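Local atomic coordinates of response regulator receiver protein (Pseudoalteromonas atlantica T6c, PDB entry 3KTO), a protein that probably acts as the receiver module of a signalling pathway, with a fold of the CheY type, and is thought to serve in transcription regulation. Residues A[8-13]-A[52-57]; A[56-61]-A[85-90]; A[70-75]-A[99-104]. One frame throughout, in Å; residues are numbered along the deposited sequence.

Contact 1: A[8-13]-A[52-57]; sequences IIYLVD and IGMIIE
Five backbone hydrogen bonds join strands 8-12 and 51-57 as parallel neighbours in the sheet. Ile52 N donates to Ile8 O, Tyr10 N to Gly53 O, Ile55 N to Tyr10 O, Val12 N to Ile55 O and Glu57 N to Val12 O. Glu57 N meets Val12 O at 3.0 Å, almost along the C=O axis. Gly53 N is buried without a partner.

On the face of Ile9 and Leu11, Leu11 CD1 presses on Ile55 CG2 at 3.4 Å, a tight fit. Helix 16-26 covers these two through Leu22. On the other face, the selenomethionine Met54 bends at chi3 (58°), and its CE lies 3.8 Å from Val12 CG2. Met54 CG sits at the edge of the Tyr10 ring.

Asp13 and Glu57 lie close at the C-terminal end, their carboxylate planes 73° apart and their charged oxygens not in contact. Asp13 OD2 is 4.3 Å from Glu57 OE1, and Lys109 NZ forms a salt bridge to both. Asp13 OD1 accepts from Gln15 N and Glu57 OE2 from His59 N. Receiver domains usually carry the phosphorylated aspartate where Glu57 stands. The lysine probably offsets the repulsion between the acids and favours both being ionised.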
loop_
_atom_site.group_PDB
_atom_site.type_symbol
_atom_site.label_atom_id
_atom_site.label_comp_id
_atom_site.label_asym_id
_atom_site.label_seq_id
_atom_site.Cartn_x
_atom_site.Cartn_y
_atom_site.Cartn_z
ATOM N N ILE A 8 -22.945 2.726 17.327
ATOM C CA ILE A 8 -21.995 3.285 16.381
ATOM C C ILE A 8 -20.563 2.848 16.643
ATOM O O ILE A 8 -20.129 2.777 17.788
ATOM C CB ILE A 8 -22.018 4.821 16.443
ATOM C CG1 ILE A 8 -23.467 5.316 16.409
ATOM C CG2 ILE A 8 -21.212 5.403 15.289
ATOM C CD1 ILE A 8 -23.615 6.803 16.621
ATOM N N ILE A 9 -19.836 2.551 15.569
ATOM C CA ILE A 9 -18.428 2.185 15.668
ATOM C C ILE A 9 -17.674 3.148 14.767
ATOM O O ILE A 9 -17.940 3.232 13.570
ATOM C CB ILE A 9 -18.142 0.744 15.213
ATOM C CG1 ILE A 9 -18.655 -0.243 16.265
ATOM C CG2 ILE A 9 -16.631 0.545 15.008
ATOM C CD1 ILE A 9 -18.218 -1.672 16.028
ATOM N N TYR A 10 -16.746 3.888 15.357
ATOM C CA TYR A 10 -15.956 4.853 14.614
ATOM C C TYR A 10 -14.753 4.194 13.959
ATOM O O TYR A 10 -13.990 3.480 14.620
ATOM C CB TYR A 10 -15.458 5.966 15.543
ATOM C CG TYR A 10 -16.553 6.784 16.194
ATOM C CD1 TYR A 10 -17.511 7.440 15.423
ATOM C CD2 TYR A 10 -16.620 6.914 17.581
ATOM C CE1 TYR A 10 -18.512 8.209 16.017
ATOM C CE2 TYR A 10 -17.615 7.680 18.187
ATOM C CZ TYR A 10 -18.558 8.325 17.396
ATOM O OH TYR A 10 -19.544 9.083 17.987
ATOM N N LEU A 11 -14.587 4.441 12.663
ATOM C CA LEU A 11 -13.452 3.917 11.917
ATOM C C LEU A 11 -12.552 5.090 11.525
ATOM O O LEU A 11 -12.995 6.033 10.875
ATOM C CB LEU A 11 -13.916 3.174 10.659
ATOM C CG LEU A 11 -12.823 2.758 9.659
ATOM C CD1 LEU A 11 -11.771 1.892 10.341
ATOM C CD2 LEU A 11 -13.446 2.005 8.499
ATOM N N VAL A 12 -11.294 5.047 11.952
ATOM C CA VAL A 12 -10.337 6.096 11.614
ATOM C C VAL A 12 -9.257 5.416 10.766
ATOM O O VAL A 12 -8.493 4.583 11.256
ATOM C CB VAL A 12 -9.718 6.713 12.883
ATOM C CG1 VAL A 12 -8.941 7.962 12.530
ATOM C CG2 VAL A 12 -10.808 7.051 13.884
ATOM N N ASP A 13 -9.217 5.771 9.488
ATOM C CA ASP A 13 -8.283 5.177 8.545
ATOM C C ASP A 13 -8.151 6.166 7.391
ATOM O O ASP A 13 -9.160 6.591 6.829
ATOM C CB ASP A 13 -8.871 3.845 8.046
ATOM C CG ASP A 13 -7.913 3.061 7.166
ATOM O OD1 ASP A 13 -7.143 3.683 6.410
ATOM O OD2 ASP A 13 -7.947 1.813 7.218
ATOM N N ILE A 52 -20.108 2.324 20.621
ATOM C CA ILE A 52 -19.762 1.154 21.412
ATOM C C ILE A 52 -18.343 0.665 21.131
ATOM O O ILE A 52 -17.789 -0.093 21.918
ATOM C CB ILE A 52 -20.746 -0.007 21.145
ATOM C CG1 ILE A 52 -20.671 -0.427 19.676
ATOM C CG2 ILE A 52 -22.168 0.431 21.490
ATOM C CD1 ILE A 52 -21.415 -1.699 19.354
ATOM N N GLY A 53 -17.756 1.096 20.015
ATOM C CA GLY A 53 -16.402 0.664 19.701
ATOM C C GLY A 53 -15.684 1.504 18.661
ATOM O O GLY A 53 -16.243 2.469 18.131
HETATM N N MSE A 54 -14.435 1.141 18.376
HETATM C CA MSE A 54 -13.629 1.850 17.389
HETATM C C MSE A 54 -12.692 0.912 16.624
HETATM O O MSE A 54 -12.313 -0.148 17.112
HETATM C CB MSE A 54 -12.785 2.948 18.058
HETATM C CG MSE A 54 -13.579 4.165 18.552
HETATM SE SE MSE A 54 -12.462 5.666 19.108
HETATM C CE MSE A 54 -11.545 5.923 17.477
ATOM N N ILE A 55 -12.340 1.324 15.414
ATOM C CA ILE A 55 -11.413 0.586 14.560
ATOM C C ILE A 55 -10.454 1.673 14.105
ATOM O O ILE A 55 -10.879 2.707 13.569
ATOM C CB ILE A 55 -12.106 -0.034 13.351
ATOM C CG1 ILE A 55 -13.175 -1.021 13.829
ATOM C CG2 ILE A 55 -11.069 -0.726 12.461
ATOM C CD1 ILE A 55 -13.882 -1.779 12.705
ATOM N N ILE A 56 -9.166 1.455 14.342
ATOM C CA ILE A 56 -8.173 2.462 14.006
ATOM C C ILE A 56 -6.963 1.875 13.291
ATOM O O ILE A 56 -6.421 0.847 13.706
ATOM C CB ILE A 56 -7.688 3.180 15.291
ATOM C CG1 ILE A 56 -8.888 3.715 16.088
ATOM C CG2 ILE A 56 -6.743 4.310 14.947
ATOM C CD1 ILE A 56 -8.481 4.386 17.422
ATOM N N GLU A 57 -6.563 2.541 12.210
ATOM C CA GLU A 57 -5.392 2.160 11.426
ATOM C C GLU A 57 -4.227 2.634 12.285
ATOM O O GLU A 57 -4.192 3.788 12.717
ATOM C CB GLU A 57 -5.411 2.883 10.069
ATOM C CG GLU A 57 -4.045 3.113 9.401
ATOM C CD GLU A 57 -3.290 1.837 9.073
ATOM O OE1 GLU A 57 -3.825 0.985 8.327
ATOM O OE2 GLU A 57 -2.149 1.690 9.561
#

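Contact 2: A[56-61]-A[85-90]; sequences IEAHLE and VMASSS
The shortest backbone bond between the two segments runs from Ala58 N, just past the strand, to Met86 O, 2.7 Å and nearly along the C=O axis. Met86 N donates to Ile56 O at 2.9 Å, but from 28° above the carbonyl plane. These bonds make strand 83-87 a parallel neighbour of strand 51-57.

Beyond the strands, Glu57 OE2 gathers two donors. His59 N reaches the anti lone pair of Glu57 OE2 at 2.8 Å. Water 1 donates to Glu57 OE2 at 2.7 Å and accepts from Ser88 N, so it links the carboxylate to the opposite loop. The His59 ring is held from two sides. ND1 bonds to Asp65 N, while His59 NE2 makes a weak, bent bond to Ser89 O (2.8 Å, 127°). Ser89 O approaches at the ring edge.

The packing centres on Ala58. Ala58 CB lies 3.9 Å above the plane of the His59 ring, over the centre of that face. Ala58 CB also touches Val85 CG1 at 3.8 Å and Ala87 CB at 3.8 Å. The side chain of the selenomethionine Met86 packs on Lys109 and Phe111 instead. Pro110 of a neighbouring subunit, another copy of this protein, packs on His59 and Ser89.

This is the C-terminal end of the parallel sheet, where receiver domains usually have their phosphorylation site. The N-H and the water on OE2 would stabilise the negative charge of Glu57 and fix the rotation of the carboxylate. The bonding of His59 is consistent with a neutral ring carrying its proton on NE2.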
loop_
_atom_site.group_PDB
_atom_site.type_symbol
_atom_site.label_atom_id
_atom_site.label_comp_id
_atom_site.label_asym_id
_atom_site.label_seq_id
_atom_site.Cartn_x
_atom_site.Cartn_y
_atom_site.Cartn_z
ATOM N N ILE A 56 -9.166 1.455 14.342
ATOM C CA ILE A 56 -8.173 2.462 14.006
ATOM C C ILE A 56 -6.963 1.875 13.291
ATOM O O ILE A 56 -6.421 0.847 13.706
ATOM C CB ILE A 56 -7.688 3.180 15.291
ATOM C CG1 ILE A 56 -8.888 3.715 16.088
ATOM C CG2 ILE A 56 -6.743 4.310 14.947
ATOM C CD1 ILE A 56 -8.481 4.386 17.422
ATOM N N GLU A 57 -6.563 2.541 12.210
ATOM C CA GLU A 57 -5.392 2.160 11.426
ATOM C C GLU A 57 -4.227 2.634 12.285
ATOM O O GLU A 57 -4.192 3.788 12.717
ATOM C CB GLU A 57 -5.411 2.883 10.069
ATOM C CG GLU A 57 -4.045 3.113 9.401
ATOM C CD GLU A 57 -3.290 1.837 9.073
ATOM O OE1 GLU A 57 -3.825 0.985 8.327
ATOM O OE2 GLU A 57 -2.149 1.690 9.561
ATOM N N ALA A 58 -3.289 1.733 12.551
ATOM C CA ALA A 58 -2.143 2.051 13.393
ATOM C C ALA A 58 -1.253 3.170 12.883
ATOM O O ALA A 58 -0.708 3.940 13.681
ATOM C CB ALA A 58 -1.278 0.779 13.625
ATOM N N HIS A 59 -1.100 3.261 11.567
ATOM C CA HIS A 59 -0.205 4.259 10.983
ATOM C C HIS A 59 -0.919 5.285 10.108
ATOM O O HIS A 59 -0.677 5.360 8.900
ATOM C CB HIS A 59 0.869 3.542 10.169
ATOM C CG HIS A 59 1.492 2.386 10.886
ATOM N ND1 HIS A 59 2.034 2.497 12.148
ATOM C CD2 HIS A 59 1.655 1.093 10.518
ATOM C CE1 HIS A 59 2.506 1.322 12.526
ATOM N NE2 HIS A 59 2.288 0.452 11.555
ATOM N N LEU A 60 -1.796 6.063 10.729
ATOM C CA LEU A 60 -2.558 7.081 10.018
ATOM C C LEU A 60 -1.650 8.019 9.230
ATOM O O LEU A 60 -0.655 8.523 9.750
ATOM C CB LEU A 60 -3.417 7.871 11.008
ATOM C CG LEU A 60 -4.547 7.050 11.635
ATOM C CD1 LEU A 60 -5.110 7.780 12.847
ATOM C CD2 LEU A 60 -5.634 6.791 10.600
ATOM N N GLU A 61 -2.000 8.220 7.964
ATOM C CA GLU A 61 -1.249 9.076 7.054
ATOM C C GLU A 61 0.232 8.712 6.944
ATOM O O GLU A 61 1.071 9.556 6.640
ATOM C CB GLU A 61 -1.418 10.546 7.454
ATOM C CG GLU A 61 -2.884 10.960 7.496
ATOM C CD GLU A 61 -3.095 12.460 7.419
ATOM O OE1 GLU A 61 -2.479 13.201 8.212
ATOM O OE2 GLU A 61 -3.894 12.898 6.565
ATOM N N VAL A 85 -7.316 -2.440 16.462
ATOM C CA VAL A 85 -6.274 -1.730 15.731
ATOM C C VAL A 85 -5.868 -2.565 14.505
ATOM O O VAL A 85 -5.689 -3.777 14.609
ATOM C CB VAL A 85 -5.059 -1.464 16.639
ATOM C CG1 VAL A 85 -3.925 -0.869 15.828
ATOM C CG2 VAL A 85 -5.461 -0.499 17.766
HETATM N N MSE A 86 -5.758 -1.916 13.345
HETATM C CA MSE A 86 -5.400 -2.598 12.108
HETATM C C MSE A 86 -4.198 -1.919 11.462
HETATM O O MSE A 86 -3.996 -0.716 11.614
HETATM C CB MSE A 86 -6.577 -2.572 11.132
HETATM C CG MSE A 86 -7.867 -3.176 11.693
HETATM SE SE MSE A 86 -9.309 -3.197 10.393
HETATM C CE MSE A 86 -8.790 -4.811 9.461
ATOM N N ALA A 87 -3.401 -2.696 10.744
ATOM C CA ALA A 87 -2.223 -2.148 10.081
ATOM C C ALA A 87 -1.845 -3.037 8.907
ATOM O O ALA A 87 -1.943 -4.259 8.984
ATOM C CB ALA A 87 -1.052 -2.052 11.076
ATOM N N SER A 88 -1.449 -2.413 7.808
ATOM C CA SER A 88 -1.040 -3.156 6.623
ATOM C C SER A 88 0.473 -3.295 6.676
ATOM O O SER A 88 1.087 -3.947 5.831
ATOM C CB SER A 88 -1.470 -2.413 5.357
ATOM O OG SER A 88 -1.089 -1.051 5.416
ATOM N N SER A 89 1.053 -2.674 7.698
ATOM C CA SER A 89 2.486 -2.682 7.942
ATOM C C SER A 89 2.688 -2.730 9.447
ATOM O O SER A 89 2.096 -1.936 10.185
ATOM C CB SER A 89 3.119 -1.408 7.386
ATOM O OG SER A 89 4.480 -1.317 7.761
ATOM N N SER A 90 3.515 -3.651 9.924
ATOM C CA SER A 90 3.712 -3.712 11.360
ATOM C C SER A 90 4.883 -4.539 11.853
ATOM O O SER A 90 5.142 -5.630 11.349
ATOM C CB SER A 90 2.436 -4.230 12.022
ATOM O OG SER A 90 2.648 -4.467 13.405
HETATM O O HOH W 1 -0.612 0.162 7.968
#

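Contact 3: A[70-75]-A[99-104]; sequences LLETLV and MRASAA
No aromatic ring takes part; the flat group at the centre is the carbonyl of Ala101. Ser102 OG lies in the plane of this carbonyl and donates to a lone pair of Ala101 O at 2.4 Å, which is very short. The approach is well off the C=O axis, at 112°. Ser102 chi1 (82°) puts OG in the crowded position between the backbone N and the carbonyl carbon, and so within reach of this oxygen. Carbons of helix 66-76 meet the same oxygen. Leu71 CG comes to 3.4 Å from Ala101 O, and Val75 CG2 to 3.8 Å.

Ser102 has positive phi and is the C-prime residue of a Schellman motif that ends helix 92-100. Its N bonds to Met99 O, and Ala103 N bonds to Ala98 O. The turn brings Ala101 CB against the neighbouring helix, 3.7 Å from Glu72 CG and 3.8 Å from Leu71 CD2.

Leu71 CG stands anti to the backbone N (chi1 173°), which sends its methyl branches over the turn. Leu71 CD2 also meets Ala103 CB at 4.1 Å, and the side chain touches Val85 of the sheet. The carboxylate of Glu72 turns to Arg97, with a salt bridge from OE2 to NE. Val75 CG2 touches Ser102 OG at 3.6 Å.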
loop_
_atom_site.group_PDB
_atom_site.type_symbol
_atom_site.label_atom_id
_atom_site.label_comp_id
_atom_site.label_asym_id
_atom_site.label_seq_id
_atom_site.Cartn_x
_atom_site.Cartn_y
_atom_site.Cartn_z
ATOM N N LEU A 70 -3.329 7.914 19.058
ATOM C CA LEU A 70 -4.700 8.389 19.191
ATOM C C LEU A 70 -5.401 7.563 20.266
ATOM O O LEU A 70 -6.062 8.111 21.144
ATOM C CB LEU A 70 -5.454 8.256 17.865
ATOM C CG LEU A 70 -6.961 8.524 17.907
ATOM C CD1 LEU A 70 -7.248 9.932 18.430
ATOM C CD2 LEU A 70 -7.520 8.353 16.505
ATOM N N LEU A 71 -5.254 6.243 20.199
ATOM C CA LEU A 71 -5.875 5.368 21.193
ATOM C C LEU A 71 -5.366 5.717 22.594
ATOM O O LEU A 71 -6.146 5.832 23.531
ATOM C CB LEU A 71 -5.566 3.887 20.892
ATOM C CG LEU A 71 -6.012 2.864 21.945
ATOM C CD1 LEU A 71 -7.489 3.056 22.294
ATOM C CD2 LEU A 71 -5.775 1.453 21.393
ATOM N N GLU A 72 -4.054 5.875 22.728
ATOM C CA GLU A 72 -3.459 6.209 24.019
ATOM C C GLU A 72 -4.024 7.530 24.559
ATOM O O GLU A 72 -4.320 7.648 25.745
ATOM C CB GLU A 72 -1.938 6.298 23.887
ATOM C CG GLU A 72 -1.301 4.986 23.422
ATOM C CD GLU A 72 0.191 5.098 23.145
ATOM O OE1 GLU A 72 0.678 6.213 22.882
ATOM O OE2 GLU A 72 0.873 4.055 23.164
ATOM N N THR A 73 -4.178 8.513 23.681
ATOM C CA THR A 73 -4.709 9.807 24.082
ATOM C C THR A 73 -6.132 9.692 24.614
ATOM O O THR A 73 -6.456 10.241 25.667
ATOM C CB THR A 73 -4.706 10.794 22.907
ATOM O OG1 THR A 73 -3.349 11.109 22.560
ATOM C CG2 THR A 73 -5.461 12.076 23.281
ATOM N N LEU A 74 -6.980 8.980 23.877
ATOM C CA LEU A 74 -8.367 8.792 24.272
ATOM C C LEU A 74 -8.467 8.046 25.595
ATOM O O LEU A 74 -9.308 8.372 26.435
ATOM C CB LEU A 74 -9.124 8.020 23.197
ATOM C CG LEU A 74 -9.274 8.692 21.833
ATOM C CD1 LEU A 74 -9.912 7.708 20.876
ATOM C CD2 LEU A 74 -10.123 9.957 21.955
ATOM N N VAL A 75 -7.616 7.041 25.778
ATOM C CA VAL A 75 -7.622 6.268 27.014
ATOM C C VAL A 75 -7.179 7.163 28.166
ATOM O O VAL A 75 -7.669 7.050 29.285
ATOM C CB VAL A 75 -6.676 5.046 26.919
ATOM C CG1 VAL A 75 -6.523 4.394 28.295
ATOM C CG2 VAL A 75 -7.227 4.042 25.919
HETATM N N MSE A 99 -1.272 -3.346 22.189
HETATM C CA MSE A 99 -1.863 -4.120 23.272
HETATM C C MSE A 99 -1.754 -3.380 24.613
HETATM O O MSE A 99 -2.688 -3.402 25.408
HETATM C CB MSE A 99 -1.231 -5.521 23.358
HETATM C CG MSE A 99 -1.443 -6.398 22.091
HETATM SE SE MSE A 99 -3.231 -6.353 21.306
HETATM C CE MSE A 99 -2.996 -4.821 20.235
ATOM N N ARG A 100 -0.632 -2.710 24.860
ATOM C CA ARG A 100 -0.496 -1.957 26.107
ATOM C C ARG A 100 -1.425 -0.746 26.109
ATOM O O ARG A 100 -1.742 -0.200 27.161
ATOM C CB ARG A 100 0.947 -1.485 26.297
ATOM C CG ARG A 100 1.871 -2.576 26.795
ATOM C CD ARG A 100 3.314 -2.126 26.820
ATOM N NE ARG A 100 4.163 -3.114 27.473
ATOM C CZ ARG A 100 5.461 -3.243 27.233
ATOM N NH1 ARG A 100 6.051 -2.446 26.351
ATOM N NH2 ARG A 100 6.171 -4.164 27.871
ATOM N N ALA A 101 -1.851 -0.321 24.926
ATOM C CA ALA A 101 -2.737 0.831 24.813
ATOM C C ALA A 101 -4.190 0.391 24.981
ATOM O O ALA A 101 -5.114 1.164 24.727
ATOM C CB ALA A 101 -2.538 1.515 23.465
ATOM N N SER A 102 -4.363 -0.864 25.395
ATOM C CA SER A 102 -5.664 -1.479 25.644
ATOM C C SER A 102 -6.458 -1.956 24.431
ATOM O O SER A 102 -7.641 -2.255 24.552
ATOM C CB SER A 102 -6.555 -0.546 26.467
ATOM O OG SER A 102 -7.182 0.417 25.634
ATOM N N ALA A 103 -5.828 -2.031 23.269
ATOM C CA ALA A 103 -6.536 -2.497 22.078
ATOM C C ALA A 103 -7.156 -3.867 22.348
ATOM O O ALA A 103 -6.536 -4.710 22.987
ATOM C CB ALA A 103 -5.569 -2.587 20.900
ATOM N N ALA A 104 -8.381 -4.079 21.875
ATOM C CA ALA A 104 -9.056 -5.367 22.067
ATOM C C ALA A 104 -8.433 -6.420 21.150
ATOM O O ALA A 104 -8.419 -7.601 21.470
ATOM C CB ALA A 104 -10.555 -5.237 21.777
#

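In the fold
From the N terminus, strand 8-12 is paired by contact 1 with strand 51-57, after the chain has passed through helix 16-26, strand 32-36 and helix 39-42. Contact 2 opens where contact 1 ends; the two share Ile56 and Glu57. It closes the beta-alpha-beta unit of strand 51-57, helix 66-76 and strand 83-87. Contact 3 starts on the helix of that unit and ends beyond helix 92-100, so contacts 2 and 3 cross, while contacts 1 and 3 follow in series. Contacts 1 and 2 join three neighbouring strands of the sheet. Contact 3 ties a flanking helix to the turn leading into strand 105-108. Val85 touches Leu71 and Ala103, linking contacts 2 and 3.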